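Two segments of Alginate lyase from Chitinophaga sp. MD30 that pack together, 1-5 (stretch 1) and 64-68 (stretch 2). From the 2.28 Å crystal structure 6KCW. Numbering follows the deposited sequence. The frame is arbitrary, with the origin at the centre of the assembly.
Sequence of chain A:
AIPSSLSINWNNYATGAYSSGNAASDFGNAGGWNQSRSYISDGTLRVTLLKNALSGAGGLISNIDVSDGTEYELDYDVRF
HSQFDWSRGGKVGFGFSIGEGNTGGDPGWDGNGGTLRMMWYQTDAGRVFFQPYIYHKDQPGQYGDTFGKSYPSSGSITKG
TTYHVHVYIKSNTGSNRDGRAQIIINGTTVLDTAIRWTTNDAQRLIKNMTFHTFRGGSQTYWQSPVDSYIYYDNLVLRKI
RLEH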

# COMPACT_ATOMS: atom_id res chain seq x y z
N ALA A 1 13.71 7.31 -14.63
CA ALA A 1 12.60 8.27 -14.66
C ALA A 1 11.90 8.32 -13.31
O ALA A 1 11.82 7.30 -12.60
N ILE A 2 11.42 9.51 -12.96
CA ILE A 2 10.60 9.71 -11.77
C ILE A 2 9.21 10.10 -12.25
O ILE A 2 8.91 11.30 -12.37
N PRO A 3 8.32 9.14 -12.49
CA PRO A 3 7.02 9.46 -13.09
C PRO A 3 6.18 10.36 -12.20
O PRO A 3 6.30 10.35 -10.98
N SER A 4 5.31 11.14 -12.85
CA SER A 4 4.19 11.77 -12.17
C SER A 4 2.86 11.12 -12.51
O SER A 4 1.87 11.38 -11.83
N SER A 5 2.82 10.27 -13.54
CA SER A 5 1.65 9.44 -13.82
C SER A 5 2.11 8.07 -14.31
O SER A 5 3.19 7.93 -14.90
N ILE A 64 8.42 3.37 -4.96
CA ILE A 64 8.61 3.97 -6.27
C ILE A 64 8.67 5.48 -6.09
O ILE A 64 7.69 6.12 -5.72
N ASP A 65 9.85 6.04 -6.36
CA ASP A 65 10.06 7.48 -6.37
C ASP A 65 9.16 8.16 -7.40
O ASP A 65 9.27 7.92 -8.61
N VAL A 66 8.25 9.01 -6.93
CA VAL A 66 7.37 9.75 -7.83
C VAL A 66 7.70 11.23 -7.71
O VAL A 66 8.29 11.69 -6.73
N SER A 67 7.33 11.98 -8.74
CA SER A 67 7.51 13.42 -8.71
C SER A 67 6.79 13.99 -7.50
O SER A 67 5.62 13.67 -7.26
N ASP A 68 7.50 14.80 -6.72
CA ASP A 68 6.94 15.34 -5.49
C ASP A 68 5.74 16.22 -5.79
O ASP A 68 5.74 17.01 -6.74

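When an irregular chain end lies against a strand, a single backbone hydrogen bond can be accompanied by side-chain contacts made mainly through carbon. The contact between residues 1–5 and 64–68 of this alginate lyase illustrates the principle on a small scale, burying 264 Å² in total. Stretch 2 is part of a longer strand, whereas Ile2, Pro3 and Ser4 follow no regular pattern. The anchor is the amide of Ser67, whose N donates to Pro3 O at 3.0 Å with a nearly straight N-H...O angle of 168°. The same carbonyl oxygen also receives a CA-H...O contact, with Val66 CA 3.4 Å from Pro3 O, so one acceptor serves two neighbouring residues of the strand.

No side chain in this contact points its CA-to-CB bond squarely at the other stretch; most of those that touch leave their backbone sideways. Ile2 makes the most of this arrangement. With chi1 at -47° (m) and chi2 at -179° (t), the Ile2 CG2 methyl is laid against the strand backbone, 3.2 Å from Asp65 O and 3.3 Å from Val66 C, while the trans chi2 extends the chain alongside the Asp65 carboxylate, with Ile2 CD1 4.2 Å from Asp65 OD2. The methyl thus covers peptide atoms more than it meets side chains, although Ile2 CG2 also comes within 3.8 Å of Asp65 OD1. That approach is a van der Waals contact, since a methyl group offers the carboxylate no polar partner. Asp65 itself adopts chi1 -158° (t), which places its OD1 near that methyl.

Pro3 contributes through its ring, puckered C-gamma endo. Pro3 CD lies 3.5 Å from Asp65 O, so this carbonyl is touched by carbon from two successive residues of stretch 1. The closed ring leaves the proline nitrogen without a hydrogen to donate, and its polar contribution across the contact comes from the carbonyl.

Val66 shows that a side chain can touch without pointing in: its CA-to-CB bond is directed away overall, yet Val66 CB lies 3.5 Å from Pro3 O, and chi1 of -54° (m) leaves both methyls farther from that oxygen than CB. Farther along, the two serines meet through carbon, Ser4 CB lying 3.8 Å from Ser67 CB. With Ser4 at chi1 43° (p) and Ser67 at 171° (t), the hydroxyls stay farther apart than the CB atoms, Ser4 OG being 5.1 Å from Ser67 OG; the hydroxyl of Ser67 is hydrogen-bonded elsewhere in the structure, and no side-chain hydrogen bond joins the pair. The polar link between the stretches is therefore made by the main chain, with the side chains supplying close-fitting carbon surface around it.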

# COMPACT_ATOMS: atom_id res chain seq x y z
CB ALA A 1 11.60 7.92 -15.76
CB ILE A 2 11.19 10.79 -10.86
CG1 ILE A 2 12.68 10.55 -10.67
CG2 ILE A 2 10.49 10.79 -9.51
CD1 ILE A 2 13.32 11.55 -9.76
CB PRO A 3 6.37 8.09 -13.26
CG PRO A 3 6.95 7.28 -12.14
CD PRO A 3 8.38 7.75 -12.01
CB SER A 4 4.13 13.28 -12.46
OG SER A 4 4.35 13.56 -13.82
CB SER A 5 0.73 10.09 -14.85
OG SER A 5 1.41 10.25 -16.08
CB ILE A 64 7.51 3.59 -7.26
CG1 ILE A 64 7.44 2.07 -7.44
CG2 ILE A 64 7.79 4.23 -8.59
CD1 ILE A 64 6.48 1.38 -6.52
CB ASP A 65 11.53 7.72 -6.70
CG ASP A 65 12.03 9.05 -6.25
OD1 ASP A 65 11.21 9.92 -5.91
OD2 ASP A 65 13.27 9.21 -6.25
CB VAL A 66 5.88 9.50 -7.57
CG1 VAL A 66 5.56 8.01 -7.59
CG2 VAL A 66 5.46 10.14 -6.24
CB SER A 67 6.99 14.03 -10.00
OG SER A 67 6.98 15.43 -9.91
CB ASP A 68 7.99 16.16 -4.74
CG ASP A 68 9.10 15.30 -4.17
OD1 ASP A 68 9.28 14.17 -4.68
OD2 ASP A 68 9.78 15.75 -3.21